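Long-range contact in 16S rRNA methylase (Uncultured bacterium, PDB 7JLZ), which probably methylates N1 of adenine 1408 in the 16S rRNA of the 30S ribosomal subunit, a modification linked to aminoglycoside resistance: residues Val29-Gly34 and Leu97-Pro102. Sequence-based numbering, arbitrary orientation.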
loop_
_atom_site.group_PDB
_atom_site.type_symbol
_atom_site.label_atom_id
_atom_site.label_comp_id
_atom_site.label_asym_id
_atom_site.label_seq_id
_atom_site.Cartn_x
_atom_site.Cartn_y
_atom_site.Cartn_z
ATOM N N VAL A 29 2.674 -1.514 -5.977
ATOM C CA VAL A 29 2.946 -2.199 -4.717
ATOM C C VAL A 29 1.930 -1.709 -3.696
ATOM O O VAL A 29 1.741 -0.497 -3.546
ATOM C CB VAL A 29 4.386 -1.941 -4.236
ATOM C CG1 VAL A 29 4.585 -2.465 -2.823
ATOM C CG2 VAL A 29 5.386 -2.560 -5.243
ATOM N N ASP A 30 1.310 -2.644 -2.976
ATOM C CA ASP A 30 0.198 -2.358 -2.066
ATOM C C ASP A 30 0.551 -2.821 -0.658
ATOM O O ASP A 30 0.739 -4.019 -0.425
ATOM C CB ASP A 30 -1.072 -3.056 -2.551
ATOM C CG ASP A 30 -1.533 -2.526 -3.873
ATOM O OD1 ASP A 30 -1.634 -1.292 -3.986
ATOM O OD2 ASP A 30 -1.761 -3.320 -4.805
ATOM N N LEU A 31 0.617 -1.879 0.282
ATOM C CA LEU A 31 0.967 -2.164 1.664
ATOM C C LEU A 31 -0.226 -1.885 2.555
ATOM O O LEU A 31 -0.969 -0.930 2.314
ATOM C CB LEU A 31 2.133 -1.293 2.136
ATOM C CG LEU A 31 3.341 -1.226 1.217
ATOM C CD1 LEU A 31 4.398 -0.337 1.853
ATOM C CD2 LEU A 31 3.851 -2.641 0.996
ATOM N N GLY A 32 -0.392 -2.699 3.591
ATOM C CA GLY A 32 -1.460 -2.459 4.545
ATOM C C GLY A 32 -2.820 -2.972 4.128
ATOM O O GLY A 32 -3.838 -2.477 4.633
ATOM N N THR A 33 -2.881 -3.932 3.217
ATOM C CA THR A 33 -4.179 -4.394 2.725
ATOM C C THR A 33 -4.854 -5.388 3.659
ATOM O O THR A 33 -5.985 -5.800 3.371
ATOM C CB THR A 33 -4.040 -5.012 1.324
ATOM O OG1 THR A 33 -3.268 -6.211 1.405
ATOM C CG2 THR A 33 -3.342 -4.043 0.360
ATOM N N GLY A 34 -4.225 -5.770 4.773
ATOM C CA GLY A 34 -4.891 -6.695 5.682
ATOM C C GLY A 34 -4.760 -8.131 5.214
ATOM O O GLY A 34 -3.929 -8.888 5.725
ATOM N N LEU A 97 2.663 3.238 -5.459
ATOM C CA LEU A 97 2.751 2.645 -4.133
ATOM C C LEU A 97 1.527 3.103 -3.361
ATOM O O LEU A 97 1.338 4.305 -3.163
ATOM C CB LEU A 97 4.029 3.084 -3.411
ATOM C CG LEU A 97 4.182 2.650 -1.958
ATOM C CD1 LEU A 97 4.193 1.135 -1.827
ATOM C CD2 LEU A 97 5.477 3.252 -1.391
ATOM N N THR A 98 0.693 2.161 -2.951
ATOM C CA THR A 98 -0.473 2.478 -2.133
ATOM C C THR A 98 -0.251 1.943 -0.725
ATOM O O THR A 98 0.102 0.770 -0.545
ATOM C CB THR A 98 -1.752 1.922 -2.767
ATOM O OG1 THR A 98 -1.938 2.556 -4.044
ATOM C CG2 THR A 98 -2.996 2.209 -1.883
ATOM N N ILE A 99 -0.436 2.815 0.270
ATOM C CA ILE A 99 -0.161 2.507 1.662
ATOM C C ILE A 99 -1.455 2.723 2.438
ATOM O O ILE A 99 -1.882 3.866 2.626
ATOM C CB ILE A 99 0.958 3.380 2.241
ATOM C CG1 ILE A 99 2.229 3.309 1.378
ATOM C CG2 ILE A 99 1.259 2.937 3.657
ATOM C CD1 ILE A 99 3.294 4.318 1.791
ATOM N N ILE A 100 -2.091 1.637 2.875
ATOM C CA ILE A 100 -3.293 1.725 3.694
ATOM C C ILE A 100 -2.830 1.537 5.132
ATOM O O ILE A 100 -2.642 0.407 5.604
ATOM C CB ILE A 100 -4.348 0.700 3.274
ATOM C CG1 ILE A 100 -4.615 0.839 1.773
ATOM C CG2 ILE A 100 -5.630 0.885 4.109
ATOM C CD1 ILE A 100 -5.436 -0.284 1.174
ATOM N N LEU A 101 -2.637 2.648 5.840
ATOM C CA LEU A 101 -2.053 2.573 7.166
ATOM C C LEU A 101 -3.012 1.863 8.126
ATOM O O LEU A 101 -4.228 1.854 7.912
ATOM C CB LEU A 101 -1.695 3.971 7.673
ATOM C CG LEU A 101 -0.451 4.576 7.002
ATOM C CD1 LEU A 101 -0.190 5.974 7.527
ATOM C CD2 LEU A 101 0.764 3.707 7.232
ATOM N N PRO A 102 -2.487 1.210 9.168
ATOM C CA PRO A 102 -1.065 1.052 9.476
ATOM C C PRO A 102 -0.399 -0.081 8.712
ATOM O O PRO A 102 -1.058 -1.008 8.234
ATOM C CB PRO A 102 -1.078 0.749 10.970
ATOM C CG PRO A 102 -2.357 -0.001 11.164
ATOM C CD PRO A 102 -3.343 0.657 10.240
#
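Strands 26-31 and 94-100 lie side by side at the middle of the Rossmann-like methyltransferase sheet, in strand order 3-2-1-4-5-7-6, and run parallel, with 10° between their short segments. Three backbone hydrogen bonds join 29-31 to 98-100: Thr-98 N to Val-29 O, Leu-31 N to Thr-98 O at 2.8 Å and nearly straight (176°), and Ile-100 N to Leu-31 O; Val-29 also bonds to Lys-96. The apolar branches of Val-29, Leu-31 and Leu-97 fill one buried face. Leu-97, its CG anti to the backbone N (chi1 174°), lays CD1 alongside Val-29 CG1 at 3.8 Å; Leu-31 crosses obliquely and sets its CG 3.9 Å from the same Leu-97 CD1. Ile-54 of the next strand and Trp-103 extend this apolar layer. The other face is more polar: Asp-30 and Thr-98 point the same way, and Asp-30 OD1 meets Thr-98 CB at 3.4 Å, while Tyr-38 of helix 37-45 packs on both. Glu-28 OE2 lies close to that carboxylate, which could raise the pKa of one acid; threonine suits this acidic face, its OG1 bonding weakly to Glu-28 OE2. Beyond Leu-31 the chain turns into a loop, whose Gly-32 N is held by Glu-55. Glycine fits its positive phi, and a CB would run into Ile-100 O, which Gly-32 CA approaches to 3.3 Å in a CA-H...O contact.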